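Local coordinates for protein L-threonine dehydrogenase (Flavobacterium frigidimaris, PDB 2YY7) that binds NAD and probably oxidises L-threonine at its 3-hydroxyl group, as a member of the NAD(P)-dependent epimerase/dehydratase family, at residues K233-S246 with S282-H296. Residues are numbered along the deposited sequence; the frame is centred on the assembly and turned at random.
Sequences KIKIHSSYNLAAMS and SIDDSQAREDWDWKH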
ATOM      1  N   LYS A 233      24.416   1.951   8.537  1.00 20.50           N
ATOM      2  CA  LYS A 233      24.131   0.527   8.682  1.00 20.30           C
ATOM      3  C   LYS A 233      22.680   0.201   8.364  1.00 19.55           C
ATOM      4  O   LYS A 233      22.329  -0.962   8.185  1.00 19.62           O
ATOM      5  CB  LYS A 233      24.466   0.043  10.096  1.00 20.84           C
ATOM      6  CG  LYS A 233      25.951  -0.214  10.316  1.00 22.90           C
ATOM      7  CD  LYS A 233      26.201  -0.833  11.679  1.00 28.42           C
ATOM      8  CE  LYS A 233      27.678  -1.107  11.906  1.00 32.27           C
ATOM      9  NZ  LYS A 233      27.925  -1.639  13.280  1.00 36.06           N
ATOM     10  N   ILE A 234      21.841   1.231   8.302  1.00 18.18           N
ATOM     11  CA  ILE A 234      20.429   1.049   7.982  1.00 16.95           C
ATOM     12  C   ILE A 234      20.334   1.087   6.461  1.00 16.34           C
ATOM     13  O   ILE A 234      20.299   2.157   5.861  1.00 16.49           O
ATOM     14  CB  ILE A 234      19.572   2.185   8.585  1.00 17.06           C
ATOM     15  CG1 ILE A 234      19.823   2.281  10.094  1.00 16.79           C
ATOM     16  CG2 ILE A 234      18.092   1.939   8.296  1.00 17.62           C
ATOM     17  CD1 ILE A 234      19.542   0.997  10.864  1.00 14.73           C
ATOM     18  N   LYS A 235      20.298  -0.086   5.839  1.00 15.78           N
ATOM     19  CA  LYS A 235      20.253  -0.171   4.388  1.00 15.74           C
ATOM     20  C   LYS A 235      18.857  -0.331   3.789  1.00 15.72           C
ATOM     21  O   LYS A 235      18.660  -0.093   2.598  1.00 15.51           O
ATOM     22  CB  LYS A 235      21.162  -1.310   3.923  1.00 17.26           C
ATOM     23  CG  LYS A 235      22.606  -1.152   4.410  1.00 18.37           C
ATOM     24  CD  LYS A 235      23.512  -2.230   3.849  1.00 24.41           C
ATOM     25  CE  LYS A 235      24.921  -2.108   4.414  1.00 28.02           C
ATOM     26  NZ  LYS A 235      25.509  -0.762   4.164  1.00 31.52           N
ATOM     27  N   ILE A 236      17.897  -0.739   4.609  1.00 14.42           N
ATOM     28  CA  ILE A 236      16.527  -0.905   4.145  1.00 14.11           C
ATOM     29  C   ILE A 236      15.711   0.207   4.802  1.00 13.73           C
ATOM     30  O   ILE A 236      15.708   0.353   6.028  1.00 11.91           O
ATOM     31  CB  ILE A 236      15.972  -2.292   4.529  1.00 14.37           C
ATOM     32  CG1 ILE A 236      16.862  -3.382   3.916  1.00 16.51           C
ATOM     33  CG2 ILE A 236      14.534  -2.438   4.030  1.00 13.85           C
ATOM     34  CD1 ILE A 236      16.415  -4.804   4.212  1.00 17.60           C
ATOM     35  N   HIS A 237      15.019   0.991   3.982  1.00 12.69           N
ATOM     36  CA  HIS A 237      14.259   2.117   4.494  1.00 13.01           C
ATOM     37  C   HIS A 237      12.740   1.964   4.495  1.00 11.68           C
ATOM     38  O   HIS A 237      12.002   2.921   4.748  1.00 11.22           O
ATOM     39  CB  HIS A 237      14.725   3.363   3.746  1.00 13.02           C
ATOM     40  CG  HIS A 237      16.214   3.532   3.782  1.00 15.08           C
ATOM     41  ND1 HIS A 237      16.894   3.869   4.933  1.00 14.25           N
ATOM     42  CD2 HIS A 237      17.161   3.314   2.838  1.00 16.10           C
ATOM     43  CE1 HIS A 237      18.194   3.851   4.698  1.00 13.95           C
ATOM     44  NE2 HIS A 237      18.383   3.515   3.435  1.00 14.52           N
ATOM     45  N   SER A 238      12.290   0.743   4.222  1.00 11.18           N
ATOM     46  CA  SER A 238      10.876   0.405   4.258  1.00 10.68           C
ATOM     47  C   SER A 238      10.742  -0.160   5.673  1.00 11.83           C
ATOM     48  O   SER A 238      10.411   0.568   6.608  1.00 11.05           O
ATOM     49  CB  SER A 238      10.554  -0.657   3.197  1.00 10.61           C
ATOM     50  OG  SER A 238      11.490  -1.725   3.231  1.00  9.32           O
ATOM     51  N   SER A 239      11.029  -1.451   5.830  1.00 12.10           N
ATOM     52  CA  SER A 239      10.994  -2.093   7.145  1.00 10.95           C
ATOM     53  C   SER A 239      11.741  -3.421   7.070  1.00 11.39           C
ATOM     54  O   SER A 239      11.677  -4.123   6.057  1.00 11.47           O
ATOM     55  CB  SER A 239       9.556  -2.331   7.613  1.00  9.92           C
ATOM     56  OG  SER A 239       9.528  -2.727   8.980  1.00 10.34           O
ATOM     57  N   TYR A 240      12.450  -3.752   8.144  1.00 10.79           N
ATOM     58  CA  TYR A 240      13.230  -4.984   8.218  1.00 10.93           C
ATOM     59  C   TYR A 240      12.444  -6.195   8.689  1.00 10.92           C
ATOM     60  O   TYR A 240      11.652  -6.103   9.629  1.00 10.36           O
ATOM     61  CB  TYR A 240      14.405  -4.808   9.189  1.00 11.10           C
ATOM     62  CG  TYR A 240      15.636  -4.153   8.616  1.00  9.48           C
ATOM     63  CD1 TYR A 240      16.621  -4.914   7.985  1.00 10.37           C
ATOM     64  CD2 TYR A 240      15.833  -2.780   8.726  1.00  9.64           C
ATOM     65  CE1 TYR A 240      17.779  -4.318   7.480  1.00 10.01           C
ATOM     66  CE2 TYR A 240      16.984  -2.175   8.224  1.00  9.73           C
ATOM     67  CZ  TYR A 240      17.951  -2.952   7.605  1.00 10.66           C
ATOM     68  OH  TYR A 240      19.094  -2.361   7.123  1.00 10.34           O
ATOM     69  N   ASN A 241      12.654  -7.329   8.027  1.00 11.24           N
ATOM     70  CA  ASN A 241      12.031  -8.565   8.470  1.00 12.19           C
ATOM     71  C   ASN A 241      12.743  -8.774   9.812  1.00 12.33           C
ATOM     72  O   ASN A 241      13.906  -8.395   9.960  1.00 11.29           O
ATOM     73  CB  ASN A 241      12.368  -9.721   7.518  1.00 13.48           C
ATOM     74  CG  ASN A 241      11.244 -10.032   6.536  1.00 12.95           C
ATOM     75  OD1 ASN A 241      10.228  -9.341   6.490  1.00 15.53           O
ATOM     76  ND2 ASN A 241      11.430 -11.079   5.745  1.00 10.73           N
ATOM     77  N   LEU A 242      12.052  -9.351  10.786  1.00 12.29           N
ATOM     78  CA  LEU A 242      12.638  -9.590  12.101  1.00 12.02           C
ATOM     79  C   LEU A 242      12.097 -10.918  12.623  1.00 12.62           C
ATOM     80  O   LEU A 242      10.889 -11.135  12.646  1.00 11.91           O
ATOM     81  CB  LEU A 242      12.257  -8.461  13.067  1.00 11.06           C
ATOM     82  CG  LEU A 242      12.990  -8.453  14.412  1.00 12.00           C
ATOM     83  CD1 LEU A 242      14.376  -7.843  14.231  1.00 11.83           C
ATOM     84  CD2 LEU A 242      12.197  -7.643  15.432  1.00 12.10           C
ATOM     85  N   ALA A 243      12.984 -11.808  13.046  1.00 13.28           N
ATOM     86  CA  ALA A 243      12.534 -13.108  13.523  1.00 13.48           C
ATOM     87  C   ALA A 243      13.228 -13.594  14.783  1.00 13.24           C
ATOM     88  O   ALA A 243      14.309 -13.124  15.144  1.00 12.92           O
ATOM     89  CB  ALA A 243      12.701 -14.140  12.417  1.00 13.29           C
ATOM     90  N   ALA A 244      12.579 -14.548  15.443  1.00 13.67           N
ATOM     91  CA  ALA A 244      13.095 -15.165  16.656  1.00 13.77           C
ATOM     92  C   ALA A 244      12.563 -16.596  16.730  1.00 14.42           C
ATOM     93  O   ALA A 244      13.328 -17.550  16.619  1.00 15.31           O
ATOM     94  CB  ALA A 244      12.659 -14.369  17.890  1.00 12.77           C
ATOM     95  N   MET A 245      11.248 -16.736  16.893  1.00 14.55           N
ATOM     96  CA  MET A 245      10.620 -18.052  16.991  1.00 15.52           C
ATOM     97  C   MET A 245       9.480 -18.265  16.008  1.00 14.70           C
ATOM     98  O   MET A 245       8.975 -17.328  15.395  1.00 14.74           O
ATOM     99  CB  MET A 245      10.021 -18.268  18.383  1.00 14.66           C
ATOM    100  CG  MET A 245      10.847 -17.791  19.550  1.00 17.68           C
ATOM    101  SD  MET A 245       9.888 -18.011  21.063  1.00 17.47           S
ATOM    102  CE  MET A 245       8.909 -16.497  21.069  1.00 19.83           C
ATOM    103  N   SER A 246       9.070 -19.523  15.903  1.00 15.09           N
ATOM    104  CA  SER A 246       7.951 -19.951  15.074  1.00 13.92           C
ATOM    105  C   SER A 246       7.465 -21.216  15.757  1.00 13.79           C
ATOM    106  O   SER A 246       8.247 -22.144  15.994  1.00 12.99           O
ATOM    107  CB  SER A 246       8.384 -20.259  13.631  1.00 15.40           C
ATOM    108  OG  SER A 246       8.402 -19.084  12.831  1.00 17.19           O
ATOM    109  N   SER A 282       6.973 -18.764   9.154  1.00 11.01           N
ATOM    110  CA  SER A 282       8.299 -18.390   9.654  1.00 11.93           C
ATOM    111  C   SER A 282       8.905 -17.297   8.767  1.00 12.27           C
ATOM    112  O   SER A 282       8.596 -17.215   7.579  1.00 12.07           O
ATOM    113  CB  SER A 282       9.219 -19.614   9.678  1.00 12.00           C
ATOM    114  OG  SER A 282       9.383 -20.133   8.371  1.00 12.90           O
ATOM    115  N   ILE A 283       9.791 -16.488   9.343  1.00 12.57           N
ATOM    116  CA  ILE A 283      10.400 -15.358   8.635  1.00 13.05           C
ATOM    117  C   ILE A 283      11.929 -15.394   8.510  1.00 13.12           C
ATOM    118  O   ILE A 283      12.624 -15.764   9.455  1.00 12.48           O
ATOM    119  CB  ILE A 283      10.021 -14.028   9.355  1.00 13.30           C
ATOM    120  CG1 ILE A 283       8.497 -13.866   9.405  1.00 12.86           C
ATOM    121  CG2 ILE A 283      10.691 -12.839   8.669  1.00 13.17           C
ATOM    122  CD1 ILE A 283       7.845 -13.635   8.066  1.00 12.44           C
ATOM    123  N   ASP A 284      12.444 -14.995   7.347  1.00 11.83           N
ATOM    124  CA  ASP A 284      13.894 -14.936   7.125  1.00 13.21           C
ATOM    125  C   ASP A 284      14.346 -13.495   7.376  1.00 11.88           C
ATOM    126  O   ASP A 284      14.072 -12.608   6.570  1.00 10.61           O
ATOM    127  CB  ASP A 284      14.248 -15.335   5.687  1.00 12.68           C
ATOM    128  CG  ASP A 284      15.744 -15.219   5.393  1.00 16.15           C
ATOM    129  OD1 ASP A 284      16.155 -15.538   4.257  1.00 19.41           O
ATOM    130  OD2 ASP A 284      16.511 -14.809   6.290  1.00 16.85           O
ATOM    131  N   ASP A 285      15.040 -13.265   8.488  1.00 12.11           N
ATOM    132  CA  ASP A 285      15.494 -11.921   8.827  1.00 11.83           C
ATOM    133  C   ASP A 285      16.998 -11.715   8.658  1.00 11.27           C
ATOM    134  O   ASP A 285      17.608 -10.976   9.432  1.00 11.41           O
ATOM    135  CB  ASP A 285      15.111 -11.592  10.269  1.00 12.06           C
ATOM    136  CG  ASP A 285      15.796 -12.502  11.276  1.00 14.84           C
ATOM    137  OD1 ASP A 285      15.651 -12.252  12.487  1.00 13.13           O
ATOM    138  OD2 ASP A 285      16.477 -13.468  10.860  1.00 11.67           O
ATOM    139  N   SER A 286      17.584 -12.346   7.643  1.00 11.57           N
ATOM    140  CA  SER A 286      19.024 -12.232   7.392  1.00 12.08           C
ATOM    141  C   SER A 286      19.553 -10.811   7.175  1.00 11.78           C
ATOM    142  O   SER A 286      20.655 -10.488   7.628  1.00 12.57           O
ATOM    143  CB  SER A 286      19.419 -13.102   6.194  1.00 11.16           C
ATOM    144  OG  SER A 286      19.266 -14.478   6.501  1.00 13.78           O
ATOM    145  N   GLN A 287      18.793  -9.963   6.484  1.00 12.04           N
ATOM    146  CA  GLN A 287      19.253  -8.594   6.251  1.00 13.49           C
ATOM    147  C   GLN A 287      19.413  -7.827   7.563  1.00 12.30           C
ATOM    148  O   GLN A 287      20.341  -7.030   7.719  1.00 13.15           O
ATOM    149  CB  GLN A 287      18.292  -7.834   5.327  1.00 13.70           C
ATOM    150  CG  GLN A 287      18.438  -8.143   3.837  1.00 19.04           C
ATOM    151  CD  GLN A 287      17.731  -9.422   3.410  1.00 22.79           C
ATOM    152  OE1 GLN A 287      17.672  -9.742   2.220  1.00 26.33           O
ATOM    153  NE2 GLN A 287      17.191 -10.155   4.376  1.00 23.55           N
ATOM    154  N   ALA A 288      18.510  -8.064   8.509  1.00 12.10           N
ATOM    155  CA  ALA A 288      18.587  -7.386   9.800  1.00 11.50           C
ATOM    156  C   ALA A 288      19.837  -7.825  10.559  1.00 12.23           C
ATOM    157  O   ALA A 288      20.560  -7.001  11.127  1.00 12.48           O
ATOM    158  CB  ALA A 288      17.341  -7.689  10.626  1.00 10.19           C
ATOM    159  N   ARG A 289      20.088  -9.128  10.570  1.00 11.89           N
ATOM    160  CA  ARG A 289      21.252  -9.665  11.268  1.00 13.72           C
ATOM    161  C   ARG A 289      22.550  -9.205  10.607  1.00 14.04           C
ATOM    162  O   ARG A 289      23.532  -8.915  11.288  1.00 13.63           O
ATOM    163  CB  ARG A 289      21.175 -11.198  11.306  1.00 12.43           C
ATOM    164  CG  ARG A 289      19.874 -11.710  11.927  1.00 12.76           C
ATOM    165  CD  ARG A 289      19.823 -13.229  12.097  1.00 14.62           C
ATOM    166  NE  ARG A 289      18.521 -13.634  12.624  1.00 16.43           N
ATOM    167  CZ  ARG A 289      18.297 -14.104  13.849  1.00 21.14           C
ATOM    168  NH1 ARG A 289      19.291 -14.258  14.716  1.00 18.01           N
ATOM    169  NH2 ARG A 289      17.057 -14.387  14.222  1.00 16.70           N
ATOM    170  N   GLU A 290      22.541  -9.119   9.281  1.00 14.75           N
ATOM    171  CA  GLU A 290      23.721  -8.700   8.530  1.00 18.10           C
ATOM    172  C   GLU A 290      23.976  -7.190   8.593  1.00 17.56           C
ATOM    173  O   GLU A 290      25.110  -6.759   8.812  1.00 17.94           O
ATOM    174  CB  GLU A 290      23.584  -9.147   7.067  1.00 17.62           C
ATOM    175  CG  GLU A 290      24.603  -8.548   6.109  1.00 23.56           C
ATOM    176  CD  GLU A 290      24.387  -9.000   4.671  1.00 23.93           C
ATOM    177  OE1 GLU A 290      25.089  -8.491   3.770  1.00 33.82           O
ATOM    178  OE2 GLU A 290      23.514  -9.865   4.439  1.00 32.49           O
ATOM    179  N   ASP A 291      22.926  -6.392   8.413  1.00 16.42           N
ATOM    180  CA  ASP A 291      23.066  -4.934   8.427  1.00 15.79           C
ATOM    181  C   ASP A 291      23.362  -4.294   9.778  1.00 15.69           C
ATOM    182  O   ASP A 291      24.255  -3.450   9.880  1.00 14.79           O
ATOM    183  CB  ASP A 291      21.819  -4.270   7.837  1.00 15.21           C
ATOM    184  CG  ASP A 291      21.617  -4.604   6.369  1.00 17.27           C
ATOM    185  OD1 ASP A 291      22.545  -5.166   5.746  1.00 17.81           O
ATOM    186  OD2 ASP A 291      20.529  -4.292   5.839  1.00 15.61           O
ATOM    187  N   TRP A 292      22.612  -4.664  10.812  1.00 14.44           N
ATOM    188  CA  TRP A 292      22.855  -4.075  12.122  1.00 14.94           C
ATOM    189  C   TRP A 292      23.041  -5.069  13.264  1.00 15.35           C
ATOM    190  O   TRP A 292      22.811  -4.741  14.428  1.00 15.53           O
ATOM    191  CB  TRP A 292      21.755  -3.057  12.474  1.00 13.44           C
ATOM    192  CG  TRP A 292      20.351  -3.493  12.180  1.00 13.39           C
ATOM    193  CD1 TRP A 292      19.702  -3.421  10.978  1.00 10.87           C
ATOM    194  CD2 TRP A 292      19.404  -4.021  13.117  1.00 11.67           C
ATOM    195  NE1 TRP A 292      18.406  -3.865  11.111  1.00 10.86           N
ATOM    196  CE2 TRP A 292      18.197  -4.240  12.413  1.00 11.78           C
ATOM    197  CE3 TRP A 292      19.456  -4.327  14.483  1.00 13.61           C
ATOM    198  CZ2 TRP A 292      17.049  -4.751  13.031  1.00  9.64           C
ATOM    199  CZ3 TRP A 292      18.315  -4.835  15.099  1.00 10.88           C
ATOM    200  CH2 TRP A 292      17.128  -5.041  14.371  1.00 12.67           C
ATOM    201  N   ASP A 293      23.472  -6.279  12.923  1.00 16.07           N
ATOM    202  CA  ASP A 293      23.745  -7.320  13.910  1.00 17.85           C
ATOM    203  C   ASP A 293      22.590  -7.785  14.781  1.00 17.05           C
ATOM    204  O   ASP A 293      22.778  -8.048  15.969  1.00 16.02           O
ATOM    205  CB  ASP A 293      24.890  -6.879  14.821  1.00 19.40           C
ATOM    206  CG  ASP A 293      26.219  -6.825  14.101  1.00 26.96           C
ATOM    207  OD1 ASP A 293      26.630  -7.869  13.552  1.00 31.74           O
ATOM    208  OD2 ASP A 293      26.847  -5.743  14.087  1.00 35.66           O
ATOM    209  N   TRP A 294      21.397  -7.895  14.209  1.00 16.81           N
ATOM    210  CA  TRP A 294      20.264  -8.370  14.987  1.00 15.60           C
ATOM    211  C   TRP A 294      20.497  -9.820  15.402  1.00 16.45           C
ATOM    212  O   TRP A 294      20.990 -10.623  14.615  1.00 15.63           O
ATOM    213  CB  TRP A 294      18.971  -8.298  14.172  1.00 15.05           C
ATOM    214  CG  TRP A 294      17.852  -9.119  14.772  1.00 13.07           C
ATOM    215  CD1 TRP A 294      17.129 -10.095  14.150  1.00 12.95           C
ATOM    216  CD2 TRP A 294      17.345  -9.038  16.112  1.00 14.65           C
ATOM    217  NE1 TRP A 294      16.204 -10.627  15.014  1.00 12.78           N
ATOM    218  CE2 TRP A 294      16.313  -9.999  16.227  1.00 13.11           C
ATOM    219  CE3 TRP A 294      17.663  -8.250  17.228  1.00 13.05           C
ATOM    220  CZ2 TRP A 294      15.595 -10.194  17.413  1.00 13.23           C
ATOM    221  CZ3 TRP A 294      16.947  -8.445  18.409  1.00 15.35           C
ATOM    222  CH2 TRP A 294      15.924  -9.411  18.490  1.00 13.73           C
ATOM    223  N   LYS A 295      20.141 -10.137  16.642  1.00 16.79           N
ATOM    224  CA  LYS A 295      20.254 -11.488  17.179  1.00 19.08           C
ATOM    225  C   LYS A 295      19.256 -11.664  18.325  1.00 18.56           C
ATOM    226  O   LYS A 295      19.252 -10.883  19.273  1.00 19.40           O
ATOM    227  CB  LYS A 295      21.683 -11.773  17.666  1.00 20.06           C
ATOM    228  CG  LYS A 295      22.448 -10.582  18.258  1.00 26.83           C
ATOM    229  CD  LYS A 295      21.833 -10.035  19.547  1.00 32.46           C
ATOM    230  CE  LYS A 295      21.132  -8.698  19.309  1.00 32.89           C
ATOM    231  NZ  LYS A 295      20.519  -8.149  20.554  1.00 32.73           N
ATOM    232  N   HIS A 296      18.398 -12.677  18.229  1.00 17.52           N
ATOM    233  CA  HIS A 296      17.407 -12.926  19.273  1.00 17.08           C
ATOM    234  C   HIS A 296      18.023 -13.776  20.375  1.00 17.08           C
ATOM    235  O   HIS A 296      18.987 -14.500  20.138  1.00 17.17           O
ATOM    236  CB  HIS A 296      16.171 -13.621  18.690  1.00 16.47           C
ATOM    237  CG  HIS A 296      16.424 -15.013  18.198  1.00 17.38           C
ATOM    238  ND1 HIS A 296      16.117 -16.133  18.941  1.00 15.82           N
ATOM    239  CD2 HIS A 296      16.938 -15.467  17.030  1.00 16.03           C
ATOM    240  CE1 HIS A 296      16.429 -17.217  18.252  1.00 15.80           C
ATOM    241  NE2 HIS A 296      16.929 -16.839  17.089  1.00 18.59           N
TER
HETATM  242  O   HOH W   1      15.666  -8.657   7.617  1.00  8.18           O
HETATM  243  O   HOH W   2      10.108 -16.902  12.312  1.00 18.92           O
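Helix 286-292 packs against the short strand 240-241, which pairs in parallel with strand 164-174 of the NAD-binding Rossmann sheet, with Tyr240 and Trp292 in a T-shaped stack. The indole NE1 edge stands over the centre of the phenol ring; the Tyr240 ring and the five-membered ring of Trp292 have centroids 4.5 Å apart and planes at 86°. CG of Trp292 lies between its backbone N and carbonyl carbon (chi1 44°), which carries the indole over to the tyrosine. Tyr240 OH donates to Asp291 OD2 at 2.7 Å, on the anti side of the carboxylate, and accepts from the backbone N of Lys235 and Ile236. Replacing Tyr240 by a phenylalanine would probably leave those two amides and the carboxylate without this shared partner. Further along, Ala243 is held through its backbone. Ala243 N donates to Asp285 OD1 (2.8 Å), from above the carboxylate plane. Ala243 O accepts from Trp294 NE1 at 3.1 Å, near the indole plane. Arg289 NE donates to Asp285 OD2 with an N-H...O angle of 175°, as part of a salt bridge, which steadies that carboxylate. Leu242 CD1 sits over the five-membered ring of Trp294, a CH-pi contact. In the fold, Leu242 and Trp292 touch Ile168 of strand 164-174, while Tyr240 and Trp294 rest on helix 216-228.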